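Local structure of Mypaa.01249.c (Mycobacterium paratuberculosis, 3RD5) at residues D10-A15 with A238-L243; Q72-V77 with T104-E109; R79-V84 with N124-R129; G145-E150 with Y165-L170. The protein is functionally uncharacterised but probably acts as an oxidoreductase of the short-chain dehydrogenase/reductase family. All blocks are in the same frame, centred on the assembly; numbering follows the deposited sequence.

From the N terminus, D10-A15 leads into the first strand, 18-22, and finds its partner only 223 residues later, at the end of helix 226-240; contact 1 thus closes a loop that takes in the other three. Contacts 2 and 3 cross: the two ends of helix 74-82, with flanking residues, supply Q72-V77 and R79-V84, joined in the same order by the loop T104-E109 and by N124-R129 at the end of helix 110-126. The two meet where V77 CG1 packs on L125 CD1, 4.2 Å away. Contact 4 follows in series, tying the loop after strand 133-137 to helix 161-185. Contacts 1 and 2 lie on opposite sides of the chain's centre, about 32 Å apart centre to centre.

Contact 1: residues D10-A15 with A238-L243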
# COMPACT_ATOMS: atom_id res chain seq x y z
N ASP A 10 18.04 6.53 -10.45
CA ASP A 10 18.08 5.45 -11.43
C ASP A 10 16.68 5.14 -11.98
O ASP A 10 16.52 4.22 -12.77
CB ASP A 10 18.68 4.19 -10.80
CG ASP A 10 20.09 4.41 -10.29
OD1 ASP A 10 20.94 4.89 -11.10
OD2 ASP A 10 20.37 4.11 -9.12
N LEU A 11 15.67 5.91 -11.59
CA LEU A 11 14.32 5.62 -12.10
C LEU A 11 14.24 5.72 -13.61
O LEU A 11 14.77 6.67 -14.20
CB LEU A 11 13.29 6.59 -11.54
CG LEU A 11 12.61 6.30 -10.27
CD1 LEU A 11 11.82 7.55 -9.83
CD2 LEU A 11 11.69 5.00 -10.31
N PRO A 12 13.56 4.76 -14.26
CA PRO A 12 13.31 4.89 -15.69
C PRO A 12 12.19 5.90 -15.98
O PRO A 12 11.51 6.39 -15.06
CB PRO A 12 12.87 3.48 -16.08
CG PRO A 12 12.15 3.01 -14.93
CD PRO A 12 12.93 3.55 -13.71
N SER A 13 12.00 6.21 -17.24
CA SER A 13 10.92 7.09 -17.64
C SER A 13 9.55 6.47 -17.31
O SER A 13 9.33 5.27 -17.46
CB SER A 13 10.99 7.38 -19.12
OG SER A 13 9.91 8.22 -19.56
N PHE A 14 8.64 7.33 -16.84
CA PHE A 14 7.22 7.00 -16.67
C PHE A 14 6.35 7.83 -17.62
O PHE A 14 5.13 7.96 -17.38
CB PHE A 14 6.76 7.18 -15.20
CG PHE A 14 7.08 5.98 -14.32
CD1 PHE A 14 8.40 5.70 -13.95
CD2 PHE A 14 6.05 5.13 -13.87
CE1 PHE A 14 8.66 4.57 -13.16
CE2 PHE A 14 6.35 4.04 -13.08
CZ PHE A 14 7.66 3.76 -12.77
N ALA A 15 6.92 8.36 -18.71
CA ALA A 15 6.16 9.16 -19.65
C ALA A 15 4.92 8.45 -20.13
O ALA A 15 4.99 7.29 -20.53
CB ALA A 15 7.03 9.53 -20.87
N ALA A 238 10.19 -0.96 -6.20
CA ALA A 238 9.09 -1.90 -6.45
C ALA A 238 8.16 -1.45 -7.58
O ALA A 238 7.67 -2.27 -8.35
CB ALA A 238 8.28 -2.13 -5.17
N ALA A 239 7.97 -0.14 -7.72
CA ALA A 239 7.08 0.40 -8.77
C ALA A 239 7.66 0.37 -10.15
O ALA A 239 6.90 0.46 -11.11
CB ALA A 239 6.69 1.83 -8.43
N SER A 240 8.99 0.24 -10.26
CA SER A 240 9.68 0.45 -11.53
C SER A 240 10.46 -0.73 -12.09
O SER A 240 10.77 -0.71 -13.29
CB SER A 240 10.60 1.67 -11.42
OG SER A 240 11.64 1.47 -10.50
N GLN A 241 10.91 -1.66 -11.24
CA GLN A 241 11.85 -2.70 -11.68
C GLN A 241 11.13 -3.96 -12.13
O GLN A 241 10.02 -4.21 -11.74
CB GLN A 241 12.84 -3.02 -10.56
CG GLN A 241 13.63 -1.82 -10.08
CD GLN A 241 14.38 -1.09 -11.18
OE1 GLN A 241 14.06 0.08 -11.58
NE2 GLN A 241 15.39 -1.77 -11.71
N ASP A 242 11.82 -4.76 -12.94
CA ASP A 242 11.22 -5.99 -13.51
C ASP A 242 11.38 -7.11 -12.50
O ASP A 242 12.37 -7.85 -12.53
CB ASP A 242 11.89 -6.36 -14.84
CG ASP A 242 11.24 -7.53 -15.50
OD1 ASP A 242 10.22 -8.05 -15.03
OD2 ASP A 242 11.78 -7.99 -16.54
N LEU A 243 10.46 -7.18 -11.54
CA LEU A 243 10.52 -8.09 -10.40
C LEU A 243 9.50 -9.20 -10.54
O LEU A 243 8.39 -8.96 -11.05
CB LEU A 243 10.22 -7.33 -9.10
CG LEU A 243 11.25 -6.27 -8.73
CD1 LEU A 243 10.70 -5.26 -7.72
CD2 LEU A 243 12.49 -6.96 -8.12
O HOH W 1 16.31 1.54 -12.84
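A serine, S240, takes the largest share of the packing from the A238-L243 side, and no direct hydrogen bond joins this segment to D10-A15. S240 CB points toward the loop and sits among three side chains. P12 CD approaches S240 CB at 3.8 Å, and L11 CD2 touches both S240 CB and S240 OG, the latter at 3.5 Å. The F14 ring offers its edge, F14 CZ lying 3.9 Å from S240 CB. The same ring edge meets A239 O, which lies in the ring plane 3.8 Å from F14 CZ. In S240, chi1 of 65° puts OG between the backbone N and the carbonyl carbon, where it hydrogen-bonds L236 O one turn back in helix 226-240. The polar link is indirect: one water donates to D10 O at 2.7 Å and to Q241 OE1 at 3.0 Å. W6 also lies against L11, S240 and Q241, while L11 O accepts from R39 NE, fastening the N-terminal loop to R39, just after helix 27-38. The approach to the first Rossmann strand is thus held to the end of a late helix by van der Waals packing and a single water bridge, without direct polar bonds to set the register of the two segments.

Contact 2: residues Q72-V77 with T104-E109; sequences QDLSSV and TVDGFE
Q72 and D73 lead into helix 74-82 and meet the type I turn T104-G107, so the contact pairs a helix N-cap with a beta turn at one side of the Rossmann fold of this SDR protein. Two direct hydrogen bonds cross it. V105 N donates to Q72 O at 3.3 Å. L74 N, in the first turn of the helix, gives a shorter and straighter bond to D106 OD2 (2.8 Å, 168°), on the syn side of the carboxylate and 22° out of its plane. D73 caps the same helix from within: its OD1 takes the hydroxyl of S75 OG at 2.6 Å and weaker bonds from S75 N and S76 N. The carboxylates of D73 and D106 therefore share one helix start; these like charges are probably eased by its N-H groups. A water accepts from S75 N and donates to D106 OD1 at 2.7 Å. On the turn side, T104 OG1 accepts from F108 N, which steadies the loop. Apolar contacts complete the join. T104 CG2 rests against Q72 CB at 3.8 Å, V105 CG2 against D73 CB at 3.9 Å. F108, which also packs on L117 of helix 110-126, has D106 CB over one face, offset toward the rim. At the ring edge, close to its plane, L74 CD1 touches F108 CE2 at 3.9 Å, the two side chains crossing at about a right angle.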
# COMPACT_ATOMS: atom_id res chain seq x y z
N GLN A 72 -11.01 5.25 5.38
CA GLN A 72 -11.86 4.87 6.52
C GLN A 72 -13.35 4.93 6.24
O GLN A 72 -14.16 4.90 7.17
CB GLN A 72 -11.54 5.73 7.76
CG GLN A 72 -10.07 5.62 8.16
CD GLN A 72 -9.72 6.24 9.51
OE1 GLN A 72 -10.59 6.41 10.38
NE2 GLN A 72 -8.43 6.47 9.73
N ASP A 73 -13.71 5.01 4.97
CA ASP A 73 -15.14 5.10 4.55
C ASP A 73 -15.27 4.37 3.22
O ASP A 73 -14.86 4.88 2.19
CB ASP A 73 -15.54 6.58 4.48
CG ASP A 73 -16.97 6.81 4.04
OD1 ASP A 73 -17.63 5.88 3.55
OD2 ASP A 73 -17.46 7.97 4.21
N LEU A 74 -15.78 3.14 3.25
CA LEU A 74 -15.87 2.38 2.02
C LEU A 74 -16.69 3.05 0.92
O LEU A 74 -16.44 2.83 -0.27
CB LEU A 74 -16.36 0.95 2.29
CG LEU A 74 -15.42 0.05 3.07
CD1 LEU A 74 -16.14 -1.27 3.45
CD2 LEU A 74 -14.17 -0.27 2.24
N SER A 75 -17.67 3.89 1.28
CA SER A 75 -18.40 4.63 0.26
C SER A 75 -17.54 5.64 -0.48
O SER A 75 -17.70 5.82 -1.68
CB SER A 75 -19.65 5.31 0.83
OG SER A 75 -19.37 6.46 1.65
N SER A 76 -16.59 6.23 0.23
CA SER A 76 -15.61 7.11 -0.37
C SER A 76 -14.62 6.33 -1.25
O SER A 76 -14.29 6.80 -2.35
CB SER A 76 -14.81 7.79 0.75
OG SER A 76 -13.84 8.66 0.17
N VAL A 77 -14.16 5.17 -0.80
CA VAL A 77 -13.33 4.31 -1.62
C VAL A 77 -14.01 4.04 -2.97
O VAL A 77 -13.38 4.12 -4.02
CB VAL A 77 -12.96 3.00 -0.89
CG1 VAL A 77 -12.15 2.00 -1.83
CG2 VAL A 77 -12.16 3.31 0.40
N THR A 104 -13.63 2.99 12.34
CA THR A 104 -13.98 3.69 11.10
C THR A 104 -15.51 3.79 10.97
O THR A 104 -16.24 3.21 11.74
CB THR A 104 -13.38 2.95 9.87
OG1 THR A 104 -14.10 1.70 9.65
CG2 THR A 104 -11.93 2.67 10.01
N VAL A 105 -15.93 4.50 9.91
CA VAL A 105 -17.34 4.63 9.54
C VAL A 105 -18.01 3.24 9.44
O VAL A 105 -19.20 3.04 9.79
CB VAL A 105 -17.42 5.37 8.13
CG1 VAL A 105 -18.83 5.45 7.66
CG2 VAL A 105 -16.74 6.77 8.21
N ASP A 106 -17.24 2.29 8.92
CA ASP A 106 -17.72 0.93 8.69
C ASP A 106 -17.56 -0.04 9.87
O ASP A 106 -17.89 -1.22 9.77
CB ASP A 106 -17.04 0.39 7.41
CG ASP A 106 -17.29 1.30 6.21
OD1 ASP A 106 -18.47 1.36 5.78
OD2 ASP A 106 -16.35 2.00 5.79
N GLY A 107 -17.07 0.49 10.99
CA GLY A 107 -16.90 -0.29 12.21
C GLY A 107 -15.64 -1.08 12.33
O GLY A 107 -15.53 -1.98 13.18
N PHE A 108 -14.65 -0.74 11.50
CA PHE A 108 -13.39 -1.45 11.55
C PHE A 108 -12.45 -0.78 12.55
O PHE A 108 -12.45 0.44 12.69
CB PHE A 108 -12.68 -1.48 10.19
CG PHE A 108 -13.52 -1.95 9.03
CD1 PHE A 108 -14.46 -2.97 9.15
CD2 PHE A 108 -13.29 -1.42 7.76
CE1 PHE A 108 -15.18 -3.38 8.05
CE2 PHE A 108 -14.01 -1.88 6.64
CZ PHE A 108 -14.97 -2.83 6.83
N GLU A 109 -11.58 -1.55 13.21
CA GLU A 109 -10.48 -0.95 13.99
C GLU A 109 -9.66 -0.10 13.00
O GLU A 109 -9.45 -0.49 11.84
CB GLU A 109 -9.66 -2.04 14.69
CG GLU A 109 -8.49 -1.55 15.51
CD GLU A 109 -7.22 -1.26 14.68
OE1 GLU A 109 -6.95 -2.06 13.76
OE2 GLU A 109 -6.52 -0.24 14.94
O HOH W 2 -19.15 3.30 4.06

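Contact 3: residues R79-V84 with N124-R129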
# COMPACT_ATOMS: atom_id res chain seq x y z
N ARG A 79 -16.52 5.69 -4.51
CA ARG A 79 -16.68 6.91 -5.32
C ARG A 79 -15.33 7.27 -6.00
O ARG A 79 -15.29 7.60 -7.19
CB ARG A 79 -17.18 8.04 -4.42
CG ARG A 79 -18.66 7.98 -4.11
CD ARG A 79 -19.16 9.31 -3.49
NE ARG A 79 -18.38 9.75 -2.33
CZ ARG A 79 -18.57 9.36 -1.06
NH1 ARG A 79 -19.54 8.50 -0.74
NH2 ARG A 79 -17.79 9.85 -0.10
N PHE A 80 -14.24 7.16 -5.25
CA PHE A 80 -12.92 7.46 -5.80
C PHE A 80 -12.58 6.48 -6.93
O PHE A 80 -12.18 6.87 -8.03
CB PHE A 80 -11.84 7.45 -4.73
CG PHE A 80 -10.46 7.46 -5.33
CD1 PHE A 80 -9.92 8.66 -5.81
CD2 PHE A 80 -9.73 6.30 -5.51
CE1 PHE A 80 -8.69 8.67 -6.46
CE2 PHE A 80 -8.51 6.33 -6.17
CZ PHE A 80 -7.99 7.52 -6.64
N ALA A 81 -12.75 5.19 -6.67
CA ALA A 81 -12.42 4.20 -7.68
C ALA A 81 -13.21 4.37 -8.95
O ALA A 81 -12.67 4.18 -10.06
CB ALA A 81 -12.62 2.77 -7.11
N ASP A 82 -14.50 4.68 -8.82
CA ASP A 82 -15.35 4.81 -9.99
C ASP A 82 -14.92 5.97 -10.87
O ASP A 82 -15.19 5.97 -12.07
CB ASP A 82 -16.80 4.98 -9.56
CG ASP A 82 -17.43 3.67 -9.08
OD1 ASP A 82 -16.87 2.56 -9.30
OD2 ASP A 82 -18.52 3.76 -8.46
N GLY A 83 -14.24 6.95 -10.29
CA GLY A 83 -13.68 8.07 -11.03
C GLY A 83 -12.37 7.85 -11.74
O GLY A 83 -11.92 8.75 -12.48
N VAL A 84 -11.74 6.69 -11.51
CA VAL A 84 -10.47 6.37 -12.18
C VAL A 84 -10.77 5.57 -13.44
O VAL A 84 -11.18 4.40 -13.35
CB VAL A 84 -9.53 5.58 -11.26
CG1 VAL A 84 -8.22 5.26 -11.98
CG2 VAL A 84 -9.23 6.39 -10.02
N ASN A 124 -9.51 -4.19 -5.41
CA ASN A 124 -10.47 -5.01 -6.14
C ASN A 124 -11.30 -4.16 -7.10
O ASN A 124 -11.67 -4.65 -8.18
CB ASN A 124 -11.42 -5.75 -5.18
CG ASN A 124 -10.82 -6.98 -4.61
OD1 ASN A 124 -10.00 -7.66 -5.25
ND2 ASN A 124 -11.27 -7.33 -3.37
N LEU A 125 -11.62 -2.94 -6.73
CA LEU A 125 -12.43 -2.07 -7.58
C LEU A 125 -11.63 -1.54 -8.78
O LEU A 125 -12.22 -1.38 -9.87
CB LEU A 125 -13.00 -0.93 -6.77
CG LEU A 125 -14.05 -1.32 -5.74
CD1 LEU A 125 -14.29 -0.20 -4.74
CD2 LEU A 125 -15.38 -1.76 -6.43
N LEU A 126 -10.33 -1.33 -8.65
CA LEU A 126 -9.50 -0.83 -9.75
C LEU A 126 -8.92 -1.91 -10.68
O LEU A 126 -8.56 -1.63 -11.82
CB LEU A 126 -8.36 0.03 -9.22
CG LEU A 126 -8.77 1.35 -8.59
CD1 LEU A 126 -7.53 2.13 -8.05
CD2 LEU A 126 -9.52 2.22 -9.61
N LEU A 127 -8.77 -3.14 -10.17
CA LEU A 127 -8.09 -4.20 -10.90
C LEU A 127 -8.51 -4.38 -12.37
O LEU A 127 -7.61 -4.55 -13.21
CB LEU A 127 -8.19 -5.55 -10.18
CG LEU A 127 -7.13 -5.83 -9.13
CD1 LEU A 127 -7.52 -7.06 -8.30
CD2 LEU A 127 -5.72 -6.05 -9.70
N PRO A 128 -9.81 -4.31 -12.67
CA PRO A 128 -10.21 -4.46 -14.08
C PRO A 128 -9.68 -3.38 -15.03
O PRO A 128 -9.78 -3.57 -16.26
CB PRO A 128 -11.74 -4.41 -14.00
CG PRO A 128 -12.06 -4.79 -12.62
CD PRO A 128 -10.98 -4.20 -11.78
N ARG A 129 -9.20 -2.27 -14.49
CA ARG A 129 -8.73 -1.13 -15.27
C ARG A 129 -7.26 -0.79 -15.02
O ARG A 129 -6.78 0.26 -15.44
CB ARG A 129 -9.63 0.07 -15.02
CG ARG A 129 -11.10 -0.24 -15.35
CD ARG A 129 -11.99 1.01 -15.36
NE ARG A 129 -12.00 1.69 -14.08
CZ ARG A 129 -12.63 1.29 -13.00
NH1 ARG A 129 -13.34 0.17 -12.99
NH2 ARG A 129 -12.56 2.03 -11.89
O HOH W 3 -14.64 1.26 -9.79
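R129 sets out with CG anti to its own carbonyl carbon (chi1 -57°) and bends at chi3 (-60°), which swings NE round to V84 O. The guanidinium then grips that single carbonyl side-on: NE donates at 2.9 Å and NH2 at 3.1 Å to V84 O, which lies close to the guanidinium plane. A81 O is also at the edge of the group, 2.8 Å from R129 NH2, and it accepts V84 N from its own segment. A water accepts from R129 NH2 and donates to D82 OD1 at 2.6 Å, linking two opposite charges that do not touch directly. Beside these polar bonds, A81 and V84 pack on L125 and L126. A81 CB abuts L125 CB at 3.7 Å, and L126 CD2 fits against V84 CB at 3.7 Å, these two side chains meeting at about a right angle. V84 also rests on R67 of strand 63-68, and the R129 backbone is hydrogen-bonded to A87, where strand 87-92 starts. The ends of helices 74-82 and 110-126, neighbours on one face of the Rossmann sheet, are so joined. The chemistry implies that the arginine's positive charge would offset the carbonyl oxygens gathered where helix 74-82 finishes.

Contact 4: residues G145-E150 with Y165-L170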
# COMPACT_ATOMS: atom_id res chain seq x y z
N GLY A 145 3.52 -9.44 14.10
CA GLY A 145 2.09 -9.41 13.86
C GLY A 145 1.48 -10.80 13.78
O GLY A 145 2.14 -11.76 13.43
N ARG A 146 0.18 -10.89 14.05
CA ARG A 146 -0.58 -12.13 13.88
C ARG A 146 -1.97 -11.74 13.42
O ARG A 146 -2.55 -10.76 13.90
CB ARG A 146 -0.74 -12.91 15.21
CG ARG A 146 0.48 -13.22 15.97
CD ARG A 146 0.09 -13.77 17.36
NE ARG A 146 1.26 -14.26 18.08
CZ ARG A 146 1.83 -15.46 17.91
NH1 ARG A 146 1.34 -16.35 17.04
NH2 ARG A 146 2.90 -15.77 18.63
N ILE A 147 -2.51 -12.49 12.48
CA ILE A 147 -3.91 -12.31 12.04
C ILE A 147 -4.84 -13.04 12.99
O ILE A 147 -4.67 -14.23 13.24
CB ILE A 147 -4.14 -12.86 10.64
CG1 ILE A 147 -3.20 -12.23 9.63
CG2 ILE A 147 -5.62 -12.67 10.23
CD1 ILE A 147 -3.24 -10.68 9.56
N ASN A 148 -5.79 -12.30 13.56
CA ASN A 148 -6.85 -12.87 14.40
C ASN A 148 -8.14 -12.90 13.59
O ASN A 148 -8.82 -11.90 13.42
CB ASN A 148 -6.99 -12.02 15.67
CG ASN A 148 -7.83 -12.68 16.70
OD1 ASN A 148 -8.90 -13.24 16.37
ND2 ASN A 148 -7.35 -12.65 17.96
N LEU A 149 -8.45 -14.07 12.98
CA LEU A 149 -9.61 -14.16 12.08
C LEU A 149 -10.94 -14.02 12.82
O LEU A 149 -11.89 -13.53 12.23
CB LEU A 149 -9.61 -15.52 11.35
CG LEU A 149 -8.47 -15.75 10.35
CD1 LEU A 149 -8.50 -17.24 9.92
CD2 LEU A 149 -8.59 -14.79 9.13
N GLU A 150 -10.98 -14.42 14.08
CA GLU A 150 -12.22 -14.37 14.87
C GLU A 150 -12.50 -12.97 15.38
O GLU A 150 -13.67 -12.65 15.64
CB GLU A 150 -12.11 -15.32 16.07
CG GLU A 150 -12.01 -16.81 15.69
CD GLU A 150 -10.66 -17.24 15.03
OE1 GLU A 150 -9.57 -16.61 15.27
OE2 GLU A 150 -10.69 -18.25 14.23
N TYR A 165 -0.99 -2.15 14.68
CA TYR A 165 -0.15 -1.81 13.52
C TYR A 165 0.40 -3.08 12.87
O TYR A 165 0.27 -3.29 11.66
CB TYR A 165 0.98 -0.86 13.90
CG TYR A 165 1.71 -0.28 12.69
CD1 TYR A 165 1.02 0.42 11.69
CD2 TYR A 165 3.05 -0.49 12.51
CE1 TYR A 165 1.67 0.92 10.58
CE2 TYR A 165 3.71 -0.00 11.42
CZ TYR A 165 3.02 0.72 10.47
OH TYR A 165 3.72 1.18 9.34
N SER A 166 1.02 -3.92 13.66
CA SER A 166 1.65 -5.13 13.16
C SER A 166 0.67 -6.05 12.47
O SER A 166 0.98 -6.65 11.41
CB SER A 166 2.35 -5.88 14.29
OG SER A 166 3.43 -5.13 14.84
N GLN A 167 -0.56 -6.20 13.01
CA GLN A 167 -1.55 -7.03 12.34
C GLN A 167 -1.81 -6.48 10.93
O GLN A 167 -1.92 -7.24 9.97
CB GLN A 167 -2.88 -7.13 13.13
CG GLN A 167 -3.86 -8.10 12.49
CD GLN A 167 -5.25 -8.17 13.15
OE1 GLN A 167 -5.72 -9.28 13.46
NE2 GLN A 167 -5.95 -7.04 13.20
N SER A 168 -1.95 -5.16 10.84
CA SER A 168 -2.25 -4.54 9.55
C SER A 168 -1.12 -4.67 8.53
O SER A 168 -1.37 -4.85 7.34
CB SER A 168 -2.67 -3.06 9.73
OG SER A 168 -1.59 -2.18 9.93
N LYS A 169 0.10 -4.60 9.03
CA LYS A 169 1.31 -4.70 8.17
C LYS A 169 1.57 -6.12 7.69
O LYS A 169 2.00 -6.37 6.57
CB LYS A 169 2.50 -4.03 8.83
CG LYS A 169 2.31 -2.53 9.05
CD LYS A 169 2.35 -1.76 7.75
CE LYS A 169 1.11 -0.96 7.46
NZ LYS A 169 1.23 -0.33 6.09
N LEU A 170 1.26 -7.10 8.54
CA LEU A 170 1.23 -8.49 8.15
C LEU A 170 0.13 -8.73 7.11
O LEU A 170 0.36 -9.39 6.09
CB LEU A 170 1.05 -9.37 9.40
CG LEU A 170 0.87 -10.86 9.10
CD1 LEU A 170 2.04 -11.51 8.32
CD2 LEU A 170 0.60 -11.64 10.37
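Q167 reaches from helix 161-185 to the backbone of R146-N148. Its CB lies 3.7 Å from R146 O. CG stands anti to the backbone N (chi1 -174°), which brings it to 3.3 Å from R146 O and 4.0 Å from I147 CD1; the Q167 and I147 side chains cross at about a right angle. Beyond CG the chain stays extended, and Q167 CD lies 3.8 Å from R146 O. At the tip, OE1 accepts N148 N at 3.0 Å in a nearly straight bond (170°), with the donor in the carbonyl plane. NE2 is held by L152 O, so both ends of the amide are bonded and its flip is fixed; R157 NH2 adds a weak bond to OE1. One turn on, L170 CD2 packs 3.4 Å from G145 O and 3.9 Å from I147 CG1. The backbone comes closest at G145, whose CA rests 3.6 Å from S166 CB; S166 OG turns to A141 O instead. I147 goes on to touch M273 of helix 271-285. Y165 and K169, in the same helical segment, are spaced as in the YxxxK motif of the family, which in relatives carries the catalytic tyrosine and lysine; K169 CG lies over one face of the Y165 ring. The arrangement, a loop after strand 133-137 folding back on the helix that bears this motif, is consistent with the SDR active-site region.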